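Local coordinates for pyridoxine 4-oxidase (Mesorhizobium loti, PDB 4HA6), which catalyses the FAD-dependent oxidation of pyridoxine at its 4-hydroxymethyl group to pyridoxal, with molecular oxygen as the electron acceptor, at residues 34-39 with 212-217; 55-60 with 74-79; 318-323 with 331-336; 360-365 with 396-401. All blocks are in the same frame, centred on the assembly; numbering follows the deposited sequence.

How the contacts relate
From the N terminus, the loop after strand 28-31 supplies residues 34-39, and contact 1 closes only when the chain reaches 212-217, 173 residues on. Contact 2 (55-60 with 74-79) is nested inside that long loop and closes a short one of its own. The two touch, R217 lying against W58 and R79, and both border FAD. Contacts 3 and 4 follow in series, neither nested nor crossing. Contact 3 joins neighbouring strands of the six-stranded antiparallel sheet, whose next strand, 355-362, holds the start of 360-365; contact 4 packs that strand against helix 392-409. A probable hydrogen bond between V334 O and G361 N connects them. Contact 1 lies about 39 Å from contact 3, centre to centre.

Contact 1: residues 34-39 with 212-217; sequences GEEPTD and ILTGSR. With FAD (flavin-adenine dinucleotide), chain B.
T214, G34 and G215 form the centre of this surface contact, where the chain leaving strand 210-213 turns beside the loop that follows strand 28-31. The one hydrogen bond between the segments runs from G215 N to G34 O at 2.8 Å. It is nearly straight, 171° at the hydrogen, but the donor stands above the carbonyl plane of G34. The same oxygen touches T214 CB at 3.3 Å, so the threonine lies right against the bonded peptide. T214 sets OG1 between its backbone N and carbonyl carbon, while CG2 lies beside the N and meets E36 OE1 at 4.1 Å, the two side chains crossing at about a right angle. The carboxylates of E35 and E36 have firmer partners outside, in salt bridges to R236 and R205. G215 turns with a positive phi of 49°, which favours glycine, and its N lies 4.0 Å from E35 OE2. Just beyond, S216 OG donates to T214 O over 2.6 Å and pins the turn from within. S216 O then reaches FAD C2A at 3.6 Å, and R217 CA lies 3.7 Å from FAD N1A, so the backbone after the turn borders the adenine. G34 N bonds to E32, whose carboxylate also binds FAD. An acidic residue just past the second strand, with a parallel strand alongside, is characteristic of the Rossmann-type ADP-binding fold.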
# COMPACT_ATOMS: atom_id res chain seq x y z
N GLY A 34 7.57 -9.64 13.79
CA GLY A 34 8.96 -9.27 13.60
C GLY A 34 9.64 -8.74 14.86
O GLY A 34 9.05 -8.76 15.95
N GLU A 35 10.87 -8.27 14.71
CA GLU A 35 11.63 -7.70 15.82
C GLU A 35 11.56 -6.18 15.76
O GLU A 35 10.99 -5.61 14.83
CB GLU A 35 13.10 -8.14 15.73
CG GLU A 35 13.31 -9.65 15.54
CD GLU A 35 12.96 -10.48 16.77
OE1 GLU A 35 13.13 -11.72 16.72
OE2 GLU A 35 12.53 -9.90 17.78
N GLU A 36 12.12 -5.52 16.77
CA GLU A 36 12.25 -4.07 16.72
C GLU A 36 13.36 -3.76 15.72
O GLU A 36 14.25 -4.59 15.50
CB GLU A 36 12.57 -3.48 18.10
CG GLU A 36 11.44 -3.60 19.12
CD GLU A 36 10.37 -2.53 18.95
OE1 GLU A 36 9.36 -2.58 19.68
OE2 GLU A 36 10.55 -1.63 18.10
N PRO A 37 13.31 -2.57 15.09
CA PRO A 37 14.33 -2.24 14.09
C PRO A 37 15.70 -1.98 14.71
O PRO A 37 15.77 -1.47 15.83
CB PRO A 37 13.78 -0.97 13.44
CG PRO A 37 12.92 -0.35 14.50
CD PRO A 37 12.31 -1.50 15.25
N THR A 38 16.78 -2.36 14.02
CA THR A 38 18.14 -2.01 14.42
C THR A 38 18.98 -1.56 13.22
O THR A 38 19.98 -0.85 13.36
CB THR A 38 18.88 -3.19 15.12
OG1 THR A 38 19.23 -4.19 14.16
CG2 THR A 38 18.02 -3.81 16.22
N ASP A 39 18.56 -1.99 12.03
CA ASP A 39 19.23 -1.64 10.77
C ASP A 39 19.07 -0.14 10.49
O ASP A 39 17.95 0.33 10.32
CB ASP A 39 18.64 -2.47 9.63
CG ASP A 39 19.47 -2.41 8.36
OD1 ASP A 39 19.92 -1.31 7.97
OD2 ASP A 39 19.67 -3.48 7.73
N ILE A 212 3.69 -4.41 24.31
CA ILE A 212 4.08 -4.80 22.96
C ILE A 212 4.87 -6.10 23.03
O ILE A 212 5.79 -6.24 23.81
CB ILE A 212 4.88 -3.71 22.24
CG1 ILE A 212 4.07 -2.41 22.15
CG2 ILE A 212 5.30 -4.18 20.85
CD1 ILE A 212 4.87 -1.23 21.63
N LEU A 213 4.45 -7.07 22.22
CA LEU A 213 5.07 -8.38 22.17
C LEU A 213 5.63 -8.62 20.77
O LEU A 213 4.87 -8.65 19.79
CB LEU A 213 4.02 -9.44 22.55
CG LEU A 213 4.42 -10.89 22.77
CD1 LEU A 213 5.77 -10.98 23.46
CD2 LEU A 213 3.35 -11.58 23.60
N THR A 214 6.95 -8.74 20.65
CA THR A 214 7.60 -8.92 19.35
C THR A 214 8.06 -10.36 19.12
O THR A 214 7.93 -11.21 20.00
CB THR A 214 8.82 -8.00 19.19
OG1 THR A 214 9.73 -8.23 20.27
CG2 THR A 214 8.40 -6.54 19.18
N GLY A 215 8.61 -10.63 17.94
CA GLY A 215 9.01 -11.97 17.55
C GLY A 215 7.94 -13.03 17.79
O GLY A 215 8.26 -14.21 18.00
N SER A 216 6.67 -12.62 17.77
CA SER A 216 5.56 -13.51 18.11
C SER A 216 4.50 -13.54 16.99
O SER A 216 3.92 -12.51 16.65
CB SER A 216 4.92 -13.04 19.41
OG SER A 216 5.90 -12.85 20.41
N ARG A 217 4.25 -14.73 16.45
CA ARG A 217 3.27 -14.92 15.38
C ARG A 217 1.96 -15.51 15.88
O ARG A 217 1.95 -16.59 16.47
CB ARG A 217 3.82 -15.88 14.34
CG ARG A 217 4.61 -15.21 13.25
CD ARG A 217 5.23 -16.25 12.34
NE ARG A 217 6.56 -15.82 11.92
CZ ARG A 217 7.00 -15.90 10.67
NH1 ARG A 217 6.21 -16.38 9.73
NH2 ARG A 217 8.23 -15.49 10.38
PA FAD B . 1.64 -3.82 7.15
O1A FAD B . 2.15 -2.40 7.37
O2A FAD B . 2.33 -4.68 6.12
O5B FAD B . 1.68 -4.56 8.58
C5B FAD B . 1.51 -5.96 8.78
C4B FAD B . 2.26 -6.28 10.06
O4B FAD B . 1.71 -7.43 10.73
C3B FAD B . 3.72 -6.60 9.78
O3B FAD B . 4.49 -5.87 10.75
C2B FAD B . 3.84 -8.11 9.99
O2B FAD B . 5.15 -8.48 10.46
C1B FAD B . 2.75 -8.38 11.02
N9A FAD B . 2.13 -9.74 10.95
C8A FAD B . 1.75 -10.40 9.84
N7A FAD B . 1.20 -11.61 10.17
C5A FAD B . 1.22 -11.73 11.51
C6A FAD B . 0.80 -12.75 12.51
N6A FAD B . 0.21 -13.93 12.11
N1A FAD B . 1.01 -12.48 13.83
C2A FAD B . 1.58 -11.32 14.23
N3A FAD B . 1.98 -10.36 13.37
C4A FAD B . 1.83 -10.49 12.02
N1 FAD B . 2.52 3.02 0.30
C2 FAD B . 2.46 4.35 0.10
O2 FAD B . 1.38 4.94 0.32
N3 FAD B . 3.50 5.06 -0.37
C4 FAD B . 4.69 4.50 -0.63
O4 FAD B . 5.66 5.17 -1.08
C4X FAD B . 4.84 3.04 -0.43
N5 FAD B . 5.99 2.39 -0.69
C5X FAD B . 6.10 1.05 -0.48
C6 FAD B . 7.30 0.39 -0.74
C7 FAD B . 7.42 -0.98 -0.51
C7M FAD B . 8.72 -1.68 -0.80
C8 FAD B . 6.25 -1.74 0.02
C8M FAD B . 6.38 -3.22 0.26
C9 FAD B . 5.05 -1.09 0.29
C9A FAD B . 4.94 0.28 0.05
N10 FAD B . 3.73 0.95 0.31
C10 FAD B . 3.65 2.33 0.08
C1' FAD B . 2.57 0.20 0.81
C2' FAD B . 2.31 0.44 2.29
O2' FAD B . 3.53 0.36 3.03
C3' FAD B . 1.33 -0.64 2.75
O3' FAD B . 0.19 -0.63 1.86
C4' FAD B . 0.87 -0.41 4.18
O4' FAD B . 2.04 -0.36 5.02
C5' FAD B . -0.10 -1.50 4.64
O5' FAD B . -0.14 -1.48 6.07
P FAD B . -0.95 -2.62 6.85
O1P FAD B . -1.19 -2.20 8.30
O2P FAD B . -2.13 -3.07 6.01
O3P FAD B . 0.08 -3.85 6.81

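Contact 2: residues 55-60 with 74-79; sequences SYDWDY and HWARGR. With FAD (flavin-adenine dinucleotide), chain B.
R79 leaves the backbone with CG anti to its N and folds over one face of the W58 indole. Its CB lies 3.5 Å from the centroid of the W58 five-membered ring, a CH-pi contact. CG passes W58 CE2 at 3.6 Å, NE lies 4.0 Å from W58 CD2, and the chain bends so that CZ stands 4.3 Å from the centroid of the W58 six-membered ring, a cation-pi pair. At the tip, NH2 lies over W58 CE3, and NH1 comes within 3.0 Å of S55 O. W58 is held by its N bonding to R77 O at 2.8 Å, while NE1 makes weak bonds to G78 O and FAD O2B. An alanine at W58 would remove the aromatic platform under R79 and would probably loosen this wall beside the FAD ribose. Y60 OH, bonded to E255, stands over the rim of the opposite indole face. Y60 and W75 pair in a two-stranded antiparallel sheet, their side chains packed against L254 of helix 252-262 and I384 of strand 383-385.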
# COMPACT_ATOMS: atom_id res chain seq x y z
N SER A 55 16.41 -9.51 6.28
CA SER A 55 15.81 -10.39 7.29
C SER A 55 14.35 -10.07 7.67
O SER A 55 13.56 -10.98 7.96
CB SER A 55 16.70 -10.40 8.54
OG SER A 55 16.12 -11.17 9.58
N TYR A 56 14.00 -8.78 7.66
CA TYR A 56 12.68 -8.32 8.10
C TYR A 56 11.71 -8.07 6.94
O TYR A 56 10.78 -7.26 7.04
CB TYR A 56 12.83 -7.05 8.95
CG TYR A 56 13.83 -6.05 8.37
CD1 TYR A 56 15.18 -6.09 8.75
CD2 TYR A 56 13.44 -5.09 7.45
CE1 TYR A 56 16.09 -5.19 8.23
CE2 TYR A 56 14.34 -4.18 6.92
CZ TYR A 56 15.67 -4.24 7.32
OH TYR A 56 16.57 -3.34 6.80
N ASP A 57 11.92 -8.80 5.84
CA ASP A 57 11.07 -8.72 4.65
C ASP A 57 10.53 -10.12 4.35
O ASP A 57 11.31 -11.06 4.16
CB ASP A 57 11.88 -8.14 3.46
CG ASP A 57 11.21 -8.35 2.09
OD1 ASP A 57 9.97 -8.58 2.02
OD2 ASP A 57 11.92 -8.28 1.07
N TRP A 58 9.20 -10.24 4.33
CA TRP A 58 8.53 -11.53 4.13
C TRP A 58 8.88 -12.16 2.78
O TRP A 58 9.06 -13.38 2.68
CB TRP A 58 7.00 -11.38 4.24
CG TRP A 58 6.48 -11.06 5.62
CD1 TRP A 58 6.34 -9.82 6.19
CD2 TRP A 58 6.01 -12.01 6.61
NE1 TRP A 58 5.82 -9.94 7.46
CE2 TRP A 58 5.62 -11.27 7.75
CE3 TRP A 58 5.90 -13.40 6.64
CZ2 TRP A 58 5.12 -11.88 8.90
CZ3 TRP A 58 5.40 -14.01 7.78
CH2 TRP A 58 5.02 -13.25 8.90
N ASP A 59 8.98 -11.32 1.75
CA ASP A 59 9.39 -11.77 0.41
C ASP A 59 8.51 -12.90 -0.16
O ASP A 59 8.99 -13.99 -0.44
CB ASP A 59 10.87 -12.18 0.42
CG ASP A 59 11.44 -12.31 -0.97
OD1 ASP A 59 10.97 -11.60 -1.88
OD2 ASP A 59 12.37 -13.12 -1.16
N TYR A 60 7.21 -12.62 -0.35
CA TYR A 60 6.29 -13.60 -0.92
C TYR A 60 6.54 -13.75 -2.41
O TYR A 60 7.05 -12.83 -3.05
CB TYR A 60 4.83 -13.15 -0.74
CG TYR A 60 4.43 -12.91 0.69
CD1 TYR A 60 3.96 -13.96 1.48
CD2 TYR A 60 4.49 -11.63 1.25
CE1 TYR A 60 3.59 -13.75 2.80
CE2 TYR A 60 4.10 -11.41 2.57
CZ TYR A 60 3.65 -12.48 3.33
OH TYR A 60 3.27 -12.29 4.65
N HIS A 74 7.82 -11.05 -7.09
CA HIS A 74 8.22 -11.04 -5.69
C HIS A 74 7.51 -9.91 -4.97
O HIS A 74 7.51 -8.78 -5.45
CB HIS A 74 9.74 -10.90 -5.57
CG HIS A 74 10.46 -12.20 -5.67
ND1 HIS A 74 11.03 -12.83 -4.57
CD2 HIS A 74 10.70 -13.02 -6.73
CE1 HIS A 74 11.59 -13.96 -4.95
NE2 HIS A 74 11.40 -14.10 -6.26
N TRP A 75 6.87 -10.22 -3.84
CA TRP A 75 6.13 -9.22 -3.06
C TRP A 75 6.79 -8.95 -1.71
O TRP A 75 6.58 -9.70 -0.75
CB TRP A 75 4.68 -9.66 -2.85
CG TRP A 75 3.76 -9.40 -4.04
CD1 TRP A 75 4.13 -9.09 -5.32
CD2 TRP A 75 2.32 -9.40 -4.03
NE1 TRP A 75 3.02 -8.91 -6.11
CE2 TRP A 75 1.89 -9.10 -5.34
CE3 TRP A 75 1.36 -9.63 -3.04
CZ2 TRP A 75 0.53 -9.03 -5.69
CZ3 TRP A 75 0.01 -9.56 -3.38
CH2 TRP A 75 -0.39 -9.26 -4.70
N ALA A 76 7.58 -7.89 -1.64
CA ALA A 76 8.23 -7.48 -0.39
C ALA A 76 7.19 -7.05 0.64
O ALA A 76 6.25 -6.34 0.31
CB ALA A 76 9.23 -6.34 -0.64
N ARG A 77 7.35 -7.49 1.89
CA ARG A 77 6.45 -7.06 2.96
C ARG A 77 7.21 -6.88 4.28
O ARG A 77 8.07 -7.70 4.62
CB ARG A 77 5.31 -8.06 3.14
CG ARG A 77 4.21 -7.99 2.07
CD ARG A 77 3.35 -6.73 2.23
NE ARG A 77 3.58 -5.75 1.16
CZ ARG A 77 2.96 -4.57 1.09
NH1 ARG A 77 2.08 -4.22 2.02
NH2 ARG A 77 3.21 -3.74 0.08
N GLY A 78 6.90 -5.82 5.02
CA GLY A 78 7.53 -5.59 6.31
C GLY A 78 7.23 -6.66 7.36
O GLY A 78 6.07 -7.01 7.57
N ARG A 79 8.29 -7.18 7.99
CA ARG A 79 8.18 -8.11 9.13
C ARG A 79 9.00 -7.59 10.32
O ARG A 79 10.10 -8.10 10.60
CB ARG A 79 8.64 -9.53 8.76
CG ARG A 79 8.39 -10.57 9.87
CD ARG A 79 9.47 -11.66 9.92
NE ARG A 79 9.13 -12.77 9.04
CZ ARG A 79 9.82 -13.12 7.96
NH1 ARG A 79 10.92 -12.46 7.62
NH2 ARG A 79 9.42 -14.14 7.22
PA FAD B . 1.64 -3.82 7.15
O1A FAD B . 2.15 -2.40 7.37
O2A FAD B . 2.33 -4.68 6.12
O5B FAD B . 1.68 -4.56 8.58
C5B FAD B . 1.51 -5.96 8.78
C4B FAD B . 2.26 -6.28 10.06
O4B FAD B . 1.71 -7.43 10.73
C3B FAD B . 3.72 -6.60 9.78
O3B FAD B . 4.49 -5.87 10.75
C2B FAD B . 3.84 -8.11 9.99
O2B FAD B . 5.15 -8.48 10.46
C1B FAD B . 2.75 -8.38 11.02
N9A FAD B . 2.13 -9.74 10.95
C8A FAD B . 1.75 -10.40 9.84
N7A FAD B . 1.20 -11.61 10.17
C5A FAD B . 1.22 -11.73 11.51
C6A FAD B . 0.80 -12.75 12.51
N6A FAD B . 0.21 -13.93 12.11
N1A FAD B . 1.01 -12.48 13.83
C2A FAD B . 1.58 -11.32 14.23
N3A FAD B . 1.98 -10.36 13.37
C4A FAD B . 1.83 -10.49 12.02
N1 FAD B . 2.52 3.02 0.30
C2 FAD B . 2.46 4.35 0.10
O2 FAD B . 1.38 4.94 0.32
N3 FAD B . 3.50 5.06 -0.37
C4 FAD B . 4.69 4.50 -0.63
O4 FAD B . 5.66 5.17 -1.08
C4X FAD B . 4.84 3.04 -0.43
N5 FAD B . 5.99 2.39 -0.69
C5X FAD B . 6.10 1.05 -0.48
C6 FAD B . 7.30 0.39 -0.74
C7 FAD B . 7.42 -0.98 -0.51
C7M FAD B . 8.72 -1.68 -0.80
C8 FAD B . 6.25 -1.74 0.02
C8M FAD B . 6.38 -3.22 0.26
C9 FAD B . 5.05 -1.09 0.29
C9A FAD B . 4.94 0.28 0.05
N10 FAD B . 3.73 0.95 0.31
C10 FAD B . 3.65 2.33 0.08
C1' FAD B . 2.57 0.20 0.81
C2' FAD B . 2.31 0.44 2.29
O2' FAD B . 3.53 0.36 3.03
C3' FAD B . 1.33 -0.64 2.75
O3' FAD B . 0.19 -0.63 1.86
C4' FAD B . 0.87 -0.41 4.18
O4' FAD B . 2.04 -0.36 5.02
C5' FAD B . -0.10 -1.50 4.64
O5' FAD B . -0.14 -1.48 6.07
P FAD B . -0.95 -2.62 6.85
O1P FAD B . -1.19 -2.20 8.30
O2P FAD B . -2.13 -3.07 6.01
O3P FAD B . 0.08 -3.85 6.81

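Contact 3: residues 318-323 with 331-336; sequences AYMRAD and PEIVVG
Two faces of paired strand make the tight part here, while a charged stack at the turn end is looser. A318 and V335 form a hydrogen-bonded antiparallel pair, as do M320 and I333, with Y319 and V334 as the non-hydrogen-bonded pair between. On one face M320 CG meets I333 CG1 at 3.6 Å, and M320 CE lies 4.3 Å from V335 CG2. On the other, V334 CG2 sits over the face of the Y319 ring, 3.9 Å from its centroid, and P331 CB packs against Y319 CB at 3.7 Å. M320 O accepts twice, from E332 N at 2.9 Å and from I333 N at 3.1 Å, which makes a classic beta bulge. Beyond it the partly exposed R321 and E332 stack with guanidinium and carboxylate planes only 5° apart. R321 NH2 is 3.6 Å from E332 OE2, a salt bridge of charge alone; R321 NH1 bonds to Q330 O instead. E332 OE1 is gripped better, taking A322 N on its anti lone pair at 2.8 Å and 170°. An alanine at E332 would lose both the acceptor for A322 N and the charge stacked on R321, and would probably loosen the turn end. The arrangement is a beta-hairpin with a classic bulge beside its turn, in the antiparallel sheet whose strand 314-320 begins at S314 of the pyridoxamine pocket.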
# COMPACT_ATOMS: atom_id res chain seq x y z
N ALA A 318 2.84 11.60 -12.03
CA ALA A 318 1.87 12.46 -12.69
C ALA A 318 0.63 11.62 -13.00
O ALA A 318 0.67 10.79 -13.91
CB ALA A 318 2.45 13.04 -13.97
N TYR A 319 -0.44 11.84 -12.25
CA TYR A 319 -1.72 11.18 -12.53
C TYR A 319 -2.50 11.99 -13.56
O TYR A 319 -2.40 13.22 -13.60
CB TYR A 319 -2.53 11.05 -11.23
CG TYR A 319 -1.76 10.28 -10.20
CD1 TYR A 319 -1.80 8.90 -10.19
CD2 TYR A 319 -0.95 10.93 -9.27
CE1 TYR A 319 -1.08 8.17 -9.25
CE2 TYR A 319 -0.21 10.21 -8.33
CZ TYR A 319 -0.28 8.82 -8.34
OH TYR A 319 0.44 8.05 -7.44
N MET A 320 -3.28 11.31 -14.40
CA MET A 320 -3.99 11.99 -15.47
C MET A 320 -5.10 11.12 -16.05
O MET A 320 -5.24 9.93 -15.70
CB MET A 320 -3.00 12.40 -16.57
CG MET A 320 -2.31 11.21 -17.26
SD MET A 320 -0.79 11.61 -18.19
CE MET A 320 0.41 11.71 -16.87
N ARG A 321 -5.90 11.70 -16.93
CA ARG A 321 -6.89 10.91 -17.63
C ARG A 321 -6.14 10.15 -18.72
O ARG A 321 -5.04 10.54 -19.12
CB ARG A 321 -7.99 11.81 -18.21
CG ARG A 321 -8.75 12.63 -17.14
CD ARG A 321 -9.59 11.75 -16.21
NE ARG A 321 -10.74 11.20 -16.92
CZ ARG A 321 -11.65 10.40 -16.37
NH1 ARG A 321 -11.55 10.05 -15.09
NH2 ARG A 321 -12.66 9.95 -17.11
N ALA A 322 -6.71 9.04 -19.17
CA ALA A 322 -6.05 8.22 -20.17
C ALA A 322 -6.06 8.81 -21.59
O ALA A 322 -5.27 8.39 -22.43
CB ALA A 322 -6.64 6.83 -20.18
N ASP A 323 -6.94 9.78 -21.86
CA ASP A 323 -7.11 10.25 -23.25
C ASP A 323 -6.77 11.73 -23.46
O ASP A 323 -6.97 12.28 -24.55
CB ASP A 323 -8.53 9.97 -23.75
CG ASP A 323 -9.61 10.60 -22.88
OD1 ASP A 323 -9.27 11.33 -21.92
OD2 ASP A 323 -10.81 10.38 -23.16
N PRO A 331 -8.10 10.13 -11.62
CA PRO A 331 -7.03 9.61 -12.48
C PRO A 331 -7.42 8.29 -13.12
O PRO A 331 -8.22 7.55 -12.55
CB PRO A 331 -5.87 9.37 -11.50
CG PRO A 331 -6.13 10.32 -10.34
CD PRO A 331 -7.64 10.45 -10.25
N GLU A 332 -6.85 8.01 -14.30
CA GLU A 332 -6.99 6.69 -14.93
C GLU A 332 -5.63 6.04 -15.15
O GLU A 332 -5.50 4.82 -15.12
CB GLU A 332 -7.73 6.80 -16.27
CG GLU A 332 -9.10 7.43 -16.17
CD GLU A 332 -9.79 7.48 -17.51
OE1 GLU A 332 -9.23 8.09 -18.45
OE2 GLU A 332 -10.89 6.88 -17.62
N ILE A 333 -4.61 6.86 -15.39
CA ILE A 333 -3.25 6.35 -15.55
C ILE A 333 -2.28 7.23 -14.76
O ILE A 333 -2.67 8.26 -14.21
CB ILE A 333 -2.80 6.28 -17.04
CG1 ILE A 333 -2.86 7.68 -17.68
CG2 ILE A 333 -3.62 5.29 -17.85
CD1 ILE A 333 -2.57 7.69 -19.19
N VAL A 334 -1.02 6.80 -14.72
CA VAL A 334 0.03 7.54 -14.02
C VAL A 334 1.34 7.33 -14.76
O VAL A 334 1.59 6.25 -15.29
CB VAL A 334 0.17 7.08 -12.55
CG1 VAL A 334 0.41 5.58 -12.48
CG2 VAL A 334 1.30 7.85 -11.83
N VAL A 335 2.15 8.38 -14.85
CA VAL A 335 3.50 8.26 -15.38
C VAL A 335 4.42 8.89 -14.35
O VAL A 335 4.22 10.05 -13.98
CB VAL A 335 3.69 8.99 -16.73
CG1 VAL A 335 5.16 8.99 -17.14
CG2 VAL A 335 2.84 8.35 -17.82
N GLY A 336 5.40 8.14 -13.87
CA GLY A 336 6.26 8.63 -12.80
C GLY A 336 7.70 8.78 -13.26
O GLY A 336 8.16 8.04 -14.14

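Contact 4: residues 360-365 with 396-401; sequences FGITHP and ERFRRA
Helix-on-sheet packing joins helix 392-409 to strand 355-362 of the large antiparallel sheet, away from the FAD and pyridoxamine sites. The axes of strand 360-362 and helix 396-401 come within 7.2 Å and run at 147° to each other, and both F360 and I362 start toward the helix. F398 is the largest piece of the interface. Its chi1 of -117° departs from a staggered position, and its ring is swung onto the strand. The peptide linking G361 to I362 lies over one face of that ring, off its centre, while F360 O meets its edge at CE1, 3.3 Å away. F360 approaches rim to rim, with planes 80° apart and F360 CD2 3.7 Å from F398 CD1, so neither ring covers the other's face. I362 wedges in from the strand end: its CG2 touches R397 CB at 3.5 Å and F398 CD2 at 3.7 Å. On the helix side turned from the strand, E396 takes R400 NH1 on OE2 at 2.6 Å in a salt bridge, and its OE1 pairs with R397 by charge alone. Helix 430-440 adds F436 against F360 and I437 against F398, continuing the apolar layer. One turn beyond R397, A401 packs its CB against the strand backbone, 4.1 Å from F360 CB and only 3.3 Å from G361 O.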
# COMPACT_ATOMS: atom_id res chain seq x y z
N PHE A 360 5.19 3.69 -15.74
CA PHE A 360 3.84 3.96 -16.23
C PHE A 360 2.92 2.88 -15.69
O PHE A 360 3.33 1.70 -15.56
CB PHE A 360 3.82 4.04 -17.77
CG PHE A 360 4.36 2.80 -18.45
CD1 PHE A 360 5.72 2.70 -18.76
CD2 PHE A 360 3.51 1.74 -18.76
CE1 PHE A 360 6.23 1.55 -19.38
CE2 PHE A 360 4.01 0.58 -19.38
CZ PHE A 360 5.37 0.48 -19.68
N GLY A 361 1.71 3.27 -15.31
CA GLY A 361 0.81 2.34 -14.64
C GLY A 361 -0.64 2.74 -14.87
O GLY A 361 -0.90 3.79 -15.47
N ILE A 362 -1.58 1.90 -14.42
CA ILE A 362 -2.99 2.28 -14.45
C ILE A 362 -3.45 2.44 -13.00
O ILE A 362 -2.93 1.76 -12.10
CB ILE A 362 -3.88 1.24 -15.18
CG1 ILE A 362 -3.80 -0.13 -14.49
CG2 ILE A 362 -3.46 1.15 -16.65
CD1 ILE A 362 -4.79 -1.13 -15.06
N THR A 363 -4.40 3.33 -12.76
CA THR A 363 -4.67 3.71 -11.38
C THR A 363 -5.76 2.91 -10.70
O THR A 363 -5.80 2.84 -9.47
CB THR A 363 -5.04 5.20 -11.26
OG1 THR A 363 -6.03 5.51 -12.25
CG2 THR A 363 -3.81 6.07 -11.47
N HIS A 364 -6.67 2.33 -11.49
CA HIS A 364 -7.80 1.59 -10.93
C HIS A 364 -8.02 0.27 -11.70
O HIS A 364 -8.98 0.14 -12.46
CB HIS A 364 -9.07 2.45 -10.98
CG HIS A 364 -8.94 3.75 -10.24
ND1 HIS A 364 -8.44 4.89 -10.83
CD2 HIS A 364 -9.19 4.07 -8.94
CE1 HIS A 364 -8.43 5.87 -9.94
NE2 HIS A 364 -8.86 5.40 -8.78
N PRO A 365 -7.11 -0.71 -11.52
CA PRO A 365 -7.26 -1.97 -12.26
C PRO A 365 -8.58 -2.66 -11.94
O PRO A 365 -9.04 -2.62 -10.78
CB PRO A 365 -6.10 -2.83 -11.74
CG PRO A 365 -5.70 -2.21 -10.41
CD PRO A 365 -5.96 -0.73 -10.60
N GLU A 396 -5.91 -2.32 -22.09
CA GLU A 396 -6.12 -1.16 -22.97
C GLU A 396 -5.59 0.12 -22.31
O GLU A 396 -4.84 0.89 -22.94
CB GLU A 396 -7.60 -1.03 -23.34
CG GLU A 396 -7.95 0.07 -24.37
CD GLU A 396 -8.05 1.48 -23.75
OE1 GLU A 396 -8.30 1.57 -22.53
OE2 GLU A 396 -7.87 2.48 -24.49
N ARG A 397 -5.98 0.33 -21.05
CA ARG A 397 -5.50 1.46 -20.25
C ARG A 397 -3.96 1.52 -20.12
O ARG A 397 -3.39 2.61 -20.12
CB ARG A 397 -6.14 1.44 -18.86
CG ARG A 397 -7.60 1.84 -18.82
CD ARG A 397 -7.71 3.36 -18.93
NE ARG A 397 -9.09 3.83 -19.00
CZ ARG A 397 -9.67 4.29 -20.11
NH1 ARG A 397 -8.99 4.33 -21.26
NH2 ARG A 397 -10.93 4.70 -20.07
N PHE A 398 -3.31 0.37 -19.99
CA PHE A 398 -1.84 0.33 -19.89
C PHE A 398 -1.17 0.75 -21.20
O PHE A 398 -0.05 1.28 -21.18
CB PHE A 398 -1.34 -1.07 -19.51
CG PHE A 398 -0.63 -1.12 -18.18
CD1 PHE A 398 0.62 -0.52 -18.02
CD2 PHE A 398 -1.19 -1.78 -17.10
CE1 PHE A 398 1.29 -0.57 -16.77
CE2 PHE A 398 -0.54 -1.83 -15.86
CZ PHE A 398 0.70 -1.23 -15.70
N ARG A 399 -1.83 0.50 -22.34
CA ARG A 399 -1.38 1.07 -23.61
C ARG A 399 -1.46 2.59 -23.54
O ARG A 399 -0.53 3.29 -23.96
CB ARG A 399 -2.25 0.58 -24.78
CG ARG A 399 -2.06 -0.88 -25.15
CD ARG A 399 -2.90 -1.26 -26.36
NE ARG A 399 -3.25 -2.68 -26.29
CZ ARG A 399 -4.42 -3.19 -26.66
NH1 ARG A 399 -5.38 -2.40 -27.16
NH2 ARG A 399 -4.62 -4.49 -26.55
N ARG A 400 -2.56 3.10 -23.00
CA ARG A 400 -2.71 4.54 -22.86
C ARG A 400 -1.61 5.09 -21.95
O ARG A 400 -1.04 6.16 -22.22
CB ARG A 400 -4.10 4.91 -22.32
CG ARG A 400 -5.29 4.40 -23.16
CD ARG A 400 -5.43 5.09 -24.52
NE ARG A 400 -4.51 4.54 -25.53
CZ ARG A 400 -4.72 3.41 -26.21
NH1 ARG A 400 -5.81 2.68 -26.01
NH2 ARG A 400 -3.82 3.00 -27.11
N ALA A 401 -1.26 4.34 -20.90
CA ALA A 401 -0.25 4.81 -19.95
C ALA A 401 1.12 4.86 -20.62
O ALA A 401 1.84 5.86 -20.50
CB ALA A 401 -0.20 3.94 -18.69